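Local atomic coordinates of phosphoribosylaminoimidazole-succinocarboxamide synthase (Pyrococcus horikoshii, PDB entry 4O7L), a protein that catalyses the ATP-driven joining of aspartate to carboxyaminoimidazole ribonucleotide, giving the succinocarboxamide intermediate of de novo purine biosynthesis. Residues Trp47-Leu52 and Ala189-Pro194; Lys66-Gly71 and Leu78-Leu83; Asp173-Phe178 and Pro194-Phe199; Asp84-Glu89 and Phe178-Asn183. All coordinates share one frame; numbering follows the deposited sequence.

All four contacts touch the bound ADP. Contact 2 holds the edge of the adenine, and contact 4, about 12 Å away between centres, lays Met85 over one face of the base. Contact 1 runs beside the nucleotide, where Asp190 meets the base, and goes on to Glu191, whose side chain is about 5 Å from a bound magnesium ion. Contact 3, whose centre is about 10 Å from that of contact 1, shares Pro194 with it and is tied to it by the Asp190-Lys175 salt bridge. Phe178 belongs to both contacts 3 and 4, so strand 169-180 leads from Asp173, paired with the phosphate-binding Arg198, to the adenine side.

Contact 1: Trp47-Leu52 and Ala189-Pro194; sequences WLNAQL and ADEISP. With ADP (adenosine-5'-diphosphate), chain B.
Asn49, on helix 45-62, and Ser193, in the irregular segment 189-194, bring their CA atoms to 5.2 Å, and no direct hydrogen bond crosses between the two backbones. The side chain of Asn49 does most of the bridging. Its carbonyl oxygen OD1 rests on the proline ring, 3.2 Å from Pro194 CD, and beside Ser193 CB; it is buried and has no hydrogen-bond partner in the model. Leu52, one turn further along the helix, brings CD1 to 3.8 Å from Pro194 CD, the two side chains meeting at about a right angle. Ser193 OG sits between its own backbone N and carbonyl carbon (chi1 70°), which turns it back to Glu191 OE1 for a 2.6 Å hydrogen bond that meets the carboxylate from above its plane. A water donates to the same Glu191 OE1 at 2.9 Å and lies next to Asn49 ND2, but too close, so this link is doubtful. Glu191 OE2 pairs with Lys13. Further back, Asp190 N donates to N7 of ADP at 3.0 Å, while its carboxylate is shared between Lys13 and Lys175. The helix thus backs the loop through the Leu52-Pro194 contact, the close Asn49 side chain and a hydrogen bond between Ser53 OG and Ile192 N, while Lys13 and Lys175, pairing with the two acids, tie the loop beside the nucleotide.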
# COMPACT_ATOMS: atom_id res chain seq x y z
N TRP A 47 20.03 -3.32 26.82
CA TRP A 47 19.44 -3.35 28.15
C TRP A 47 18.18 -2.53 28.23
O TRP A 47 17.17 -3.01 28.74
CB TRP A 47 20.44 -2.86 29.19
CG TRP A 47 19.98 -3.15 30.60
CD1 TRP A 47 20.18 -4.32 31.33
CD2 TRP A 47 19.18 -2.28 31.48
NE1 TRP A 47 19.60 -4.23 32.57
CE2 TRP A 47 18.98 -3.03 32.73
CE3 TRP A 47 18.65 -1.00 31.37
CZ2 TRP A 47 18.27 -2.51 33.80
CZ3 TRP A 47 17.93 -0.48 32.45
CH2 TRP A 47 17.75 -1.22 33.64
N LEU A 48 18.23 -1.30 27.74
CA LEU A 48 17.08 -0.40 27.78
C LEU A 48 15.90 -0.94 26.97
O LEU A 48 14.76 -0.92 27.44
CB LEU A 48 17.46 0.99 27.31
CG LEU A 48 18.39 1.74 28.26
CD1 LEU A 48 19.14 2.81 27.49
CD2 LEU A 48 17.67 2.31 29.49
N ASN A 49 16.18 -1.39 25.75
CA ASN A 49 15.15 -1.95 24.87
C ASN A 49 14.52 -3.23 25.45
O ASN A 49 13.31 -3.43 25.34
CB ASN A 49 15.72 -2.16 23.47
CG ASN A 49 15.92 -0.85 22.71
OD1 ASN A 49 15.48 0.21 23.15
ND2 ASN A 49 16.59 -0.92 21.57
N ALA A 50 15.35 -4.07 26.08
CA ALA A 50 14.87 -5.28 26.74
C ALA A 50 13.90 -4.93 27.87
O ALA A 50 12.81 -5.49 27.97
CB ALA A 50 16.05 -6.08 27.26
N GLN A 51 14.31 -3.97 28.71
CA GLN A 51 13.55 -3.61 29.89
C GLN A 51 12.24 -2.95 29.51
O GLN A 51 11.20 -3.23 30.11
CB GLN A 51 14.37 -2.67 30.80
CG GLN A 51 15.69 -3.22 31.31
CD GLN A 51 15.55 -4.57 31.97
OE1 GLN A 51 14.65 -4.79 32.79
NE2 GLN A 51 16.43 -5.50 31.62
N LEU A 52 12.30 -2.07 28.52
CA LEU A 52 11.10 -1.39 28.07
C LEU A 52 10.12 -2.35 27.36
O LEU A 52 8.91 -2.21 27.50
CB LEU A 52 11.44 -0.17 27.23
CG LEU A 52 12.04 0.99 28.04
CD1 LEU A 52 12.65 2.05 27.12
CD2 LEU A 52 11.01 1.62 28.99
N ALA A 189 4.41 -10.27 18.89
CA ALA A 189 5.77 -10.79 19.01
C ALA A 189 6.85 -9.70 18.99
O ALA A 189 6.58 -8.54 19.34
CB ALA A 189 6.03 -11.85 17.94
N ASP A 190 8.07 -10.10 18.61
CA ASP A 190 9.20 -9.18 18.48
C ASP A 190 9.36 -8.27 19.71
O ASP A 190 9.25 -8.75 20.85
CB ASP A 190 9.07 -8.38 17.17
CG ASP A 190 10.37 -7.71 16.77
OD1 ASP A 190 10.39 -6.48 16.68
OD2 ASP A 190 11.37 -8.43 16.55
N GLU A 191 9.57 -6.97 19.50
CA GLU A 191 9.85 -6.06 20.61
C GLU A 191 8.94 -4.84 20.55
O GLU A 191 8.30 -4.59 19.51
CB GLU A 191 11.33 -5.61 20.59
CG GLU A 191 11.65 -4.58 19.51
CD GLU A 191 13.12 -4.21 19.43
OE1 GLU A 191 13.61 -3.39 20.24
OE2 GLU A 191 13.80 -4.73 18.53
N ILE A 192 8.91 -4.07 21.65
CA ILE A 192 8.31 -2.74 21.69
C ILE A 192 9.27 -1.85 22.48
O ILE A 192 9.39 -1.98 23.70
CB ILE A 192 6.90 -2.71 22.35
CG1 ILE A 192 5.94 -3.71 21.70
CG2 ILE A 192 6.30 -1.32 22.27
CD1 ILE A 192 4.66 -3.93 22.46
N SER A 193 9.95 -0.95 21.77
CA SER A 193 11.01 -0.15 22.36
C SER A 193 11.17 1.15 21.58
O SER A 193 10.52 1.34 20.55
CB SER A 193 12.31 -0.93 22.28
OG SER A 193 12.73 -0.99 20.93
N PRO A 194 12.07 2.04 22.05
CA PRO A 194 12.39 3.27 21.30
C PRO A 194 13.01 2.98 19.93
O PRO A 194 13.10 3.91 19.12
CB PRO A 194 13.41 3.99 22.22
CG PRO A 194 13.20 3.40 23.57
CD PRO A 194 12.81 1.97 23.33
PB ADP B . 16.07 -8.81 11.90
O1B ADP B . 15.00 -8.98 10.85
O2B ADP B . 16.72 -7.45 11.93
O3B ADP B . 17.01 -9.97 11.99
PA ADP B . 15.86 -8.74 14.78
O1A ADP B . 17.34 -8.41 14.77
O2A ADP B . 14.96 -7.78 15.50
O3A ADP B . 15.24 -8.89 13.29
O5' ADP B . 15.73 -10.23 15.40
C5' ADP B . 14.47 -10.79 15.82
C4' ADP B . 13.94 -11.84 14.83
O4' ADP B . 13.07 -12.79 15.47
C3' ADP B . 13.08 -11.21 13.74
O3' ADP B . 13.29 -12.00 12.56
C2' ADP B . 11.66 -11.38 14.26
O2' ADP B . 10.66 -11.37 13.24
C1' ADP B . 11.74 -12.74 14.94
N9 ADP B . 10.82 -12.95 16.09
C8 ADP B . 10.41 -12.04 17.00
N7 ADP B . 9.60 -12.62 17.92
C5 ADP B . 9.51 -13.94 17.62
C6 ADP B . 8.82 -15.15 18.16
N6 ADP B . 8.06 -15.08 19.27
N1 ADP B . 8.98 -16.33 17.51
C2 ADP B . 9.74 -16.45 16.40
N3 ADP B . 10.39 -15.40 15.86
C4 ADP B . 10.32 -14.15 16.40
O HOH W 1 16.47 -3.03 20.41

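Contact 2: Lys66-Gly71 and Leu78-Leu83; sequences KTHFIG and LIVEKL. With ADP (adenosine-5'-diphosphate), chain B.
Val80 covers one face of the His68 imidazole in the tight part of the contact, its CG1 3.6 Å from the ring centroid and almost on the ring normal. A chi1 of 69° swings the ring toward strand 77-81, where Val80 lies alongside it and the adenine comes in at its edge. There the exocyclic N6 of ADP donates to His68 ND1 at 2.8 Å and also to Glu81 O, and Leu83 N returns a bond to N1 of the base at 3.2 Å. Glu81 N bonds His68 O at 2.8 Å on a lone pair. Further along the hairpin Ile70 and Gly71 both face Ile79 in a classic beta bulge: Ile79 O accepts from Ile70 N (2.8 Å) and Gly71 N (3.0 Å), both from the same face of its plane. The looser side carries the solvent-exposed Ile70, whose CB lies 3.9 Å from Ile79 CG2 and whose CD1 reaches back over the backbone of Glu81. Because ND1 accepts from the amino group, His68 is likely to be neutral with its proton on NE2, which makes a weak bond to Asp190 O. An amino donor and a ring acceptor are thus read together, consistent with selection of adenine.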
# COMPACT_ATOMS: atom_id res chain seq x y z
N LYS A 66 -2.64 -10.87 23.93
CA LYS A 66 -1.78 -12.05 23.96
C LYS A 66 -0.44 -11.75 23.31
O LYS A 66 -0.37 -11.41 22.13
CB LYS A 66 -2.40 -13.23 23.20
CG LYS A 66 -3.66 -13.83 23.80
CD LYS A 66 -3.60 -15.34 23.62
CE LYS A 66 -4.97 -15.97 23.64
NZ LYS A 66 -5.56 -15.81 22.28
N THR A 67 0.63 -11.86 24.08
CA THR A 67 1.97 -11.58 23.58
C THR A 67 2.83 -12.83 23.71
O THR A 67 2.43 -13.80 24.37
CB THR A 67 2.66 -10.43 24.34
OG1 THR A 67 3.14 -10.89 25.60
CG2 THR A 67 1.73 -9.25 24.54
N HIS A 68 4.00 -12.82 23.10
CA HIS A 68 4.93 -13.94 23.27
C HIS A 68 5.74 -13.89 24.56
O HIS A 68 6.47 -14.84 24.86
CB HIS A 68 5.84 -14.05 22.05
CG HIS A 68 6.84 -12.91 21.90
ND1 HIS A 68 7.93 -13.01 21.12
CD2 HIS A 68 6.90 -11.65 22.49
CE1 HIS A 68 8.64 -11.87 21.18
NE2 HIS A 68 8.01 -11.03 22.02
N PHE A 69 5.63 -12.82 25.33
CA PHE A 69 6.44 -12.66 26.54
C PHE A 69 6.21 -13.79 27.55
O PHE A 69 5.08 -13.99 27.99
CB PHE A 69 6.19 -11.31 27.21
CG PHE A 69 7.01 -11.09 28.46
CD1 PHE A 69 8.39 -10.89 28.39
CD2 PHE A 69 6.41 -11.09 29.72
CE1 PHE A 69 9.15 -10.69 29.54
CE2 PHE A 69 7.16 -10.89 30.87
CZ PHE A 69 8.53 -10.70 30.78
N ILE A 70 7.26 -14.54 27.89
CA ILE A 70 7.17 -15.55 28.97
C ILE A 70 7.89 -15.06 30.24
O ILE A 70 7.32 -15.08 31.33
CB ILE A 70 7.69 -16.94 28.51
CG1 ILE A 70 6.76 -17.53 27.44
CG2 ILE A 70 7.85 -17.89 29.70
CD1 ILE A 70 7.21 -18.86 26.89
N GLY A 71 9.13 -14.62 30.10
CA GLY A 71 9.86 -14.08 31.25
C GLY A 71 11.21 -13.48 30.93
O GLY A 71 11.59 -13.33 29.77
N LEU A 78 15.09 -11.86 27.07
CA LEU A 78 13.74 -12.25 27.46
C LEU A 78 13.48 -13.69 27.02
O LEU A 78 14.01 -14.13 26.00
CB LEU A 78 12.68 -11.35 26.82
CG LEU A 78 12.78 -9.83 26.71
CD1 LEU A 78 11.39 -9.28 26.44
CD2 LEU A 78 13.39 -9.17 27.94
N ILE A 79 12.68 -14.41 27.81
CA ILE A 79 12.17 -15.72 27.40
C ILE A 79 10.84 -15.46 26.72
O ILE A 79 9.99 -14.77 27.26
CB ILE A 79 11.93 -16.69 28.59
CG1 ILE A 79 13.20 -16.88 29.42
CG2 ILE A 79 11.43 -18.03 28.08
CD1 ILE A 79 12.96 -17.50 30.79
N VAL A 80 10.68 -16.00 25.52
CA VAL A 80 9.48 -15.77 24.74
C VAL A 80 8.98 -17.06 24.08
O VAL A 80 9.76 -17.97 23.79
CB VAL A 80 9.68 -14.67 23.66
CG1 VAL A 80 9.89 -13.30 24.30
CG2 VAL A 80 10.82 -15.01 22.71
N GLU A 81 7.68 -17.11 23.85
CA GLU A 81 7.07 -18.20 23.11
C GLU A 81 7.50 -18.20 21.65
O GLU A 81 7.47 -17.16 20.98
CB GLU A 81 5.56 -18.05 23.20
CG GLU A 81 4.80 -19.23 22.67
CD GLU A 81 3.31 -18.99 22.71
OE1 GLU A 81 2.88 -17.83 22.88
OE2 GLU A 81 2.57 -19.98 22.56
N LYS A 82 7.88 -19.38 21.15
CA LYS A 82 8.20 -19.56 19.75
C LYS A 82 6.93 -19.58 18.91
O LYS A 82 5.95 -20.22 19.27
CB LYS A 82 9.01 -20.85 19.54
CG LYS A 82 9.65 -20.97 18.16
CD LYS A 82 10.14 -22.39 17.92
CE LYS A 82 10.65 -22.55 16.49
NZ LYS A 82 10.91 -23.97 16.17
N LEU A 83 6.93 -18.83 17.81
CA LEU A 83 5.74 -18.70 17.00
C LEU A 83 6.08 -18.89 15.55
O LEU A 83 7.21 -18.69 15.12
CB LEU A 83 5.12 -17.31 17.17
CG LEU A 83 4.72 -16.81 18.56
CD1 LEU A 83 4.46 -15.31 18.52
CD2 LEU A 83 3.50 -17.55 19.07
PB ADP B . 16.07 -8.81 11.90
O1B ADP B . 15.00 -8.98 10.85
O2B ADP B . 16.72 -7.45 11.93
O3B ADP B . 17.01 -9.97 11.99
PA ADP B . 15.86 -8.74 14.78
O1A ADP B . 17.34 -8.41 14.77
O2A ADP B . 14.96 -7.78 15.50
O3A ADP B . 15.24 -8.89 13.29
O5' ADP B . 15.73 -10.23 15.40
C5' ADP B . 14.47 -10.79 15.82
C4' ADP B . 13.94 -11.84 14.83
O4' ADP B . 13.07 -12.79 15.47
C3' ADP B . 13.08 -11.21 13.74
O3' ADP B . 13.29 -12.00 12.56
C2' ADP B . 11.66 -11.38 14.26
O2' ADP B . 10.66 -11.37 13.24
C1' ADP B . 11.74 -12.74 14.94
N9 ADP B . 10.82 -12.95 16.09
C8 ADP B . 10.41 -12.04 17.00
N7 ADP B . 9.60 -12.62 17.92
C5 ADP B . 9.51 -13.94 17.62
C6 ADP B . 8.82 -15.15 18.16
N6 ADP B . 8.06 -15.08 19.27
N1 ADP B . 8.98 -16.33 17.51
C2 ADP B . 9.74 -16.45 16.40
N3 ADP B . 10.39 -15.40 15.86
C4 ADP B . 10.32 -14.15 16.40

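Contact 3: Asp173-Phe178 and Pro194-Phe199; sequences DFKLEF and PDTCRF. With ADP (adenosine-5'-diphosphate), chain B; PO4 (phosphate ion), chain C.
Arg198 NH1 serves two anions: it forms a salt bridge to Asp173 OD2 at 2.8 Å, and donates to O2 of a phosphate ion at 3.2 Å, with a weak bond to its O3. Asp173 OD2 is met on its syn side and lies near the guanidinium plane, while the carboxylate stands 79° away from that plane. Extended from CG to NE, the arginine runs past Asp173, its CG 3.3 Å from Asp173 OD1; NE is paired with Asp211. The phosphate, also bound by Arg93 and Ser99, probably comes from the crystallisation liquor, and may mark where the substrate's phosphate would sit. A methionine at Arg198 would probably deprive Asp173 of its close cationic mate, leaving a long, weak pair with Arg93, Asp211 of its bond to NE, and the phosphate of a donor. The strands themselves are joined by Arg198 N to Asp173 O and by Lys175 N to Thr196 O, both 2.8 Å, the latter nearly along the C=O axis. Between these bonds Phe174 CB touches Cys197 SG at 3.6 Å. Glu177, farther on, takes the O2' hydroxyl of ADP. Strand 169-180 pairs with strand 84-93 as well as 197-201; Phe174 touches helix 143-165, and Phe199 meets Phe56 of helix 45-62.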
# COMPACT_ATOMS: atom_id res chain seq x y z
N ASP A 173 3.92 6.88 16.29
CA ASP A 173 3.68 5.68 15.49
C ASP A 173 4.52 4.54 16.06
O ASP A 173 5.37 4.78 16.92
CB ASP A 173 3.99 5.90 13.99
CG ASP A 173 5.47 6.26 13.71
OD1 ASP A 173 6.37 5.70 14.34
OD2 ASP A 173 5.72 7.10 12.84
N PHE A 174 4.27 3.32 15.60
CA PHE A 174 5.07 2.16 16.06
C PHE A 174 4.84 0.96 15.16
O PHE A 174 3.83 0.87 14.45
CB PHE A 174 4.75 1.79 17.52
CG PHE A 174 3.31 1.39 17.74
CD1 PHE A 174 2.93 0.05 17.75
CD2 PHE A 174 2.34 2.36 17.96
CE1 PHE A 174 1.61 -0.32 17.95
CE2 PHE A 174 1.01 2.01 18.17
CZ PHE A 174 0.64 0.66 18.15
N LYS A 175 5.77 0.02 15.24
CA LYS A 175 5.80 -1.14 14.36
C LYS A 175 5.60 -2.37 15.24
O LYS A 175 6.26 -2.52 16.28
CB LYS A 175 7.16 -1.19 13.64
CG LYS A 175 7.42 -2.36 12.67
CD LYS A 175 7.68 -3.72 13.36
CE LYS A 175 9.08 -3.85 13.99
NZ LYS A 175 9.00 -4.48 15.36
N LEU A 176 4.68 -3.24 14.85
CA LEU A 176 4.50 -4.52 15.53
C LEU A 176 4.75 -5.69 14.61
O LEU A 176 4.70 -5.55 13.38
CB LEU A 176 3.09 -4.64 16.10
CG LEU A 176 2.62 -3.61 17.12
CD1 LEU A 176 1.12 -3.80 17.31
CD2 LEU A 176 3.35 -3.69 18.45
N GLU A 177 5.01 -6.86 15.21
CA GLU A 177 5.08 -8.11 14.47
C GLU A 177 4.26 -9.15 15.20
O GLU A 177 4.09 -9.08 16.42
CB GLU A 177 6.53 -8.57 14.32
CG GLU A 177 7.38 -7.68 13.43
CD GLU A 177 8.76 -8.26 13.14
OE1 GLU A 177 8.98 -9.48 13.34
OE2 GLU A 177 9.61 -7.51 12.67
N PHE A 178 3.74 -10.12 14.44
CA PHE A 178 2.84 -11.14 14.97
C PHE A 178 3.22 -12.51 14.47
O PHE A 178 3.83 -12.65 13.41
CB PHE A 178 1.41 -10.86 14.50
CG PHE A 178 0.81 -9.62 15.07
CD1 PHE A 178 0.06 -9.68 16.24
CD2 PHE A 178 1.03 -8.38 14.45
CE1 PHE A 178 -0.50 -8.52 16.78
CE2 PHE A 178 0.48 -7.23 15.00
CZ PHE A 178 -0.29 -7.30 16.16
N PRO A 194 12.07 2.04 22.05
CA PRO A 194 12.39 3.27 21.30
C PRO A 194 13.01 2.98 19.93
O PRO A 194 13.10 3.91 19.12
CB PRO A 194 13.41 3.99 22.22
CG PRO A 194 13.20 3.40 23.57
CD PRO A 194 12.81 1.97 23.33
N ASP A 195 13.45 1.74 19.69
CA ASP A 195 13.84 1.30 18.34
C ASP A 195 12.63 1.14 17.42
O ASP A 195 12.73 1.42 16.23
CB ASP A 195 14.58 -0.05 18.34
CG ASP A 195 16.08 0.08 18.55
OD1 ASP A 195 16.79 -0.90 18.26
OD2 ASP A 195 16.55 1.15 19.00
N THR A 196 11.50 0.69 17.97
CA THR A 196 10.35 0.33 17.13
C THR A 196 9.13 1.27 17.21
O THR A 196 8.08 0.97 16.61
CB THR A 196 9.92 -1.14 17.36
OG1 THR A 196 9.51 -1.31 18.72
CG2 THR A 196 11.08 -2.09 17.07
N CYS A 197 9.28 2.38 17.95
CA CYS A 197 8.22 3.39 18.13
C CYS A 197 8.77 4.79 17.92
O CYS A 197 9.97 5.01 18.06
CB CYS A 197 7.64 3.36 19.55
SG CYS A 197 7.19 1.74 20.21
N ARG A 198 7.89 5.73 17.62
CA ARG A 198 8.24 7.14 17.74
C ARG A 198 7.58 7.69 18.98
O ARG A 198 6.36 7.60 19.15
CB ARG A 198 7.88 7.97 16.49
CG ARG A 198 8.78 7.67 15.29
CD ARG A 198 8.67 8.72 14.18
NE ARG A 198 9.67 8.45 13.15
CZ ARG A 198 9.49 7.63 12.12
NH1 ARG A 198 8.33 7.01 11.92
NH2 ARG A 198 10.47 7.43 11.25
N PHE A 199 8.42 8.21 19.87
CA PHE A 199 7.99 8.87 21.10
C PHE A 199 8.43 10.34 21.06
O PHE A 199 9.62 10.63 20.90
CB PHE A 199 8.66 8.22 22.30
CG PHE A 199 8.38 6.74 22.48
CD1 PHE A 199 7.07 6.24 22.46
CD2 PHE A 199 9.43 5.85 22.73
CE1 PHE A 199 6.82 4.89 22.67
CE2 PHE A 199 9.18 4.50 22.96
CZ PHE A 199 7.88 4.01 22.92
PB ADP B . 16.07 -8.81 11.90
O1B ADP B . 15.00 -8.98 10.85
O2B ADP B . 16.72 -7.45 11.93
O3B ADP B . 17.01 -9.97 11.99
PA ADP B . 15.86 -8.74 14.78
O1A ADP B . 17.34 -8.41 14.77
O2A ADP B . 14.96 -7.78 15.50
O3A ADP B . 15.24 -8.89 13.29
O5' ADP B . 15.73 -10.23 15.40
C5' ADP B . 14.47 -10.79 15.82
C4' ADP B . 13.94 -11.84 14.83
O4' ADP B . 13.07 -12.79 15.47
C3' ADP B . 13.08 -11.21 13.74
O3' ADP B . 13.29 -12.00 12.56
C2' ADP B . 11.66 -11.38 14.26
O2' ADP B . 10.66 -11.37 13.24
C1' ADP B . 11.74 -12.74 14.94
N9 ADP B . 10.82 -12.95 16.09
C8 ADP B . 10.41 -12.04 17.00
N7 ADP B . 9.60 -12.62 17.92
C5 ADP B . 9.51 -13.94 17.62
C6 ADP B . 8.82 -15.15 18.16
N6 ADP B . 8.06 -15.08 19.27
N1 ADP B . 8.98 -16.33 17.51
C2 ADP B . 9.74 -16.45 16.40
N3 ADP B . 10.39 -15.40 15.86
C4 ADP B . 10.32 -14.15 16.40
P PO4 C . 8.44 4.77 8.84
O1 PO4 C . 7.56 3.98 7.88
O2 PO4 C . 7.95 6.19 8.88
O3 PO4 C . 8.32 4.17 10.22
O4 PO4 C . 9.87 4.78 8.40
O HOH W 2 6.89 -1.51 18.66

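Contact 4: Asp84-Glu89 and Phe178-Asn183; sequences DMYPLE and FGKDKN. With ADP (adenosine-5'-diphosphate), chain B.
The Tyr86 ring takes Phe178 O at its edge, near its plane, with CD2 3.9 Å from Phe178 CB, while Lys180 CD comes in obliquely to 3.0 Å from Tyr86 OH. The other flat group is the adenine of ADP, one face of which lies against Met85: SD is 3.6 Å from C5 of ADP and CG 3.4 Å from N3. All three torsions of Met85 are near -60°, so the chain curls and brings CE back to 3.4 Å from Phe178 O. Gly179 faces Met85 in the antiparallel pair; a beta carbon there would crowd the sulfur. The backbones are joined by Lys180 N to Asp84 O at 2.8 Å, by Asp84 N to Lys180 O, and by Tyr86 N to Phe178 O at 2.8 Å. Tyr86 OH and Lys180 NZ both reach Glu145 OE2 beyond the two strands. A leucine in place of Tyr86 would probably cost Glu145 its bond from the hydroxyl and open a gap against the aliphatic part of Lys180. The strand pair thus presents a polarisable sulfur to the base, while on its other side a lysine and a tyrosine share a carboxylate and would probably steady its charge.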
# COMPACT_ATOMS: atom_id res chain seq x y z
N ASP A 84 5.05 -19.29 14.82
CA ASP A 84 5.08 -19.30 13.36
C ASP A 84 4.78 -17.86 12.95
O ASP A 84 3.62 -17.43 12.96
CB ASP A 84 3.98 -20.22 12.82
CG ASP A 84 4.43 -21.66 12.66
OD1 ASP A 84 3.61 -22.47 12.17
OD2 ASP A 84 5.58 -21.99 13.01
N MET A 85 5.83 -17.11 12.61
CA MET A 85 5.72 -15.67 12.36
C MET A 85 5.01 -15.32 11.06
O MET A 85 5.16 -16.00 10.06
CB MET A 85 7.09 -14.99 12.40
CG MET A 85 7.79 -15.08 13.76
SD MET A 85 6.99 -14.19 15.12
CE MET A 85 7.08 -12.51 14.45
N TYR A 86 4.20 -14.26 11.09
CA TYR A 86 3.64 -13.72 9.85
C TYR A 86 4.74 -12.90 9.22
O TYR A 86 5.46 -12.21 9.94
CB TYR A 86 2.46 -12.80 10.15
CG TYR A 86 1.20 -13.53 10.51
CD1 TYR A 86 0.46 -14.18 9.51
CD2 TYR A 86 0.75 -13.61 11.83
CE1 TYR A 86 -0.69 -14.87 9.82
CE2 TYR A 86 -0.41 -14.29 12.14
CZ TYR A 86 -1.13 -14.91 11.13
OH TYR A 86 -2.29 -15.60 11.37
N PRO A 87 4.87 -12.93 7.88
CA PRO A 87 5.94 -12.11 7.30
C PRO A 87 5.50 -10.63 7.15
O PRO A 87 5.57 -10.08 6.05
CB PRO A 87 6.20 -12.77 5.94
CG PRO A 87 4.91 -13.42 5.57
CD PRO A 87 4.21 -13.79 6.87
N LEU A 88 5.07 -10.02 8.25
CA LEU A 88 4.57 -8.64 8.22
C LEU A 88 5.25 -7.72 9.23
O LEU A 88 5.72 -8.16 10.28
CB LEU A 88 3.06 -8.61 8.49
CG LEU A 88 2.10 -9.38 7.57
CD1 LEU A 88 0.70 -9.41 8.17
CD2 LEU A 88 2.09 -8.78 6.17
N GLU A 89 5.32 -6.44 8.87
CA GLU A 89 5.51 -5.40 9.86
C GLU A 89 4.23 -4.58 9.84
O GLU A 89 3.80 -4.15 8.78
CB GLU A 89 6.75 -4.56 9.54
CG GLU A 89 8.04 -5.31 9.85
CD GLU A 89 9.26 -4.73 9.16
OE1 GLU A 89 10.37 -5.30 9.31
OE2 GLU A 89 9.12 -3.72 8.44
N PHE A 178 3.74 -10.12 14.44
CA PHE A 178 2.84 -11.14 14.97
C PHE A 178 3.22 -12.51 14.47
O PHE A 178 3.83 -12.65 13.41
CB PHE A 178 1.41 -10.86 14.50
CG PHE A 178 0.81 -9.62 15.07
CD1 PHE A 178 0.06 -9.68 16.24
CD2 PHE A 178 1.03 -8.38 14.45
CE1 PHE A 178 -0.50 -8.52 16.78
CE2 PHE A 178 0.48 -7.23 15.00
CZ PHE A 178 -0.29 -7.30 16.16
N GLY A 179 2.79 -13.53 15.22
CA GLY A 179 2.90 -14.90 14.79
C GLY A 179 1.76 -15.73 15.34
O GLY A 179 0.99 -15.26 16.18
N LYS A 180 1.66 -16.97 14.88
CA LYS A 180 0.63 -17.89 15.36
C LYS A 180 1.21 -18.89 16.33
O LYS A 180 2.31 -19.37 16.12
CB LYS A 180 -0.01 -18.63 14.20
CG LYS A 180 -1.20 -17.91 13.62
CD LYS A 180 -1.40 -18.30 12.17
CE LYS A 180 -2.29 -19.50 12.03
NZ LYS A 180 -2.98 -19.45 10.71
N ASP A 181 0.46 -19.18 17.40
CA ASP A 181 0.90 -20.17 18.38
C ASP A 181 0.34 -21.53 18.01
O ASP A 181 -0.31 -21.65 16.97
CB ASP A 181 0.55 -19.74 19.83
CG ASP A 181 -0.95 -19.71 20.12
OD1 ASP A 181 -1.76 -20.29 19.36
OD2 ASP A 181 -1.32 -19.10 21.14
N LYS A 182 0.55 -22.54 18.85
CA LYS A 182 0.09 -23.88 18.48
C LYS A 182 -1.44 -24.04 18.44
O LYS A 182 -1.95 -24.96 17.80
CB LYS A 182 0.78 -24.96 19.33
CG LYS A 182 2.23 -25.18 18.92
CD LYS A 182 3.02 -25.95 19.97
N ASN A 183 -2.15 -23.12 19.10
CA ASN A 183 -3.63 -23.08 19.05
C ASN A 183 -4.19 -22.33 17.84
O ASN A 183 -5.42 -22.20 17.71
CB ASN A 183 -4.20 -22.46 20.32
CG ASN A 183 -3.97 -23.30 21.54
OD1 ASN A 183 -3.85 -24.52 21.45
ND2 ASN A 183 -3.88 -22.65 22.70
PB ADP B . 16.07 -8.81 11.90
O1B ADP B . 15.00 -8.98 10.85
O2B ADP B . 16.72 -7.45 11.93
O3B ADP B . 17.01 -9.97 11.99
PA ADP B . 15.86 -8.74 14.78
O1A ADP B . 17.34 -8.41 14.77
O2A ADP B . 14.96 -7.78 15.50
O3A ADP B . 15.24 -8.89 13.29
O5' ADP B . 15.73 -10.23 15.40
C5' ADP B . 14.47 -10.79 15.82
C4' ADP B . 13.94 -11.84 14.83
O4' ADP B . 13.07 -12.79 15.47
C3' ADP B . 13.08 -11.21 13.74
O3' ADP B . 13.29 -12.00 12.56
C2' ADP B . 11.66 -11.38 14.26
O2' ADP B . 10.66 -11.37 13.24
C1' ADP B . 11.74 -12.74 14.94
N9 ADP B . 10.82 -12.95 16.09
C8 ADP B . 10.41 -12.04 17.00
N7 ADP B . 9.60 -12.62 17.92
C5 ADP B . 9.51 -13.94 17.62
C6 ADP B . 8.82 -15.15 18.16
N6 ADP B . 8.06 -15.08 19.27
N1 ADP B . 8.98 -16.33 17.51
C2 ADP B . 9.74 -16.45 16.40
N3 ADP B . 10.39 -15.40 15.86
C4 ADP B . 10.32 -14.15 16.40
O HOH W 3 4.49 -10.12 11.72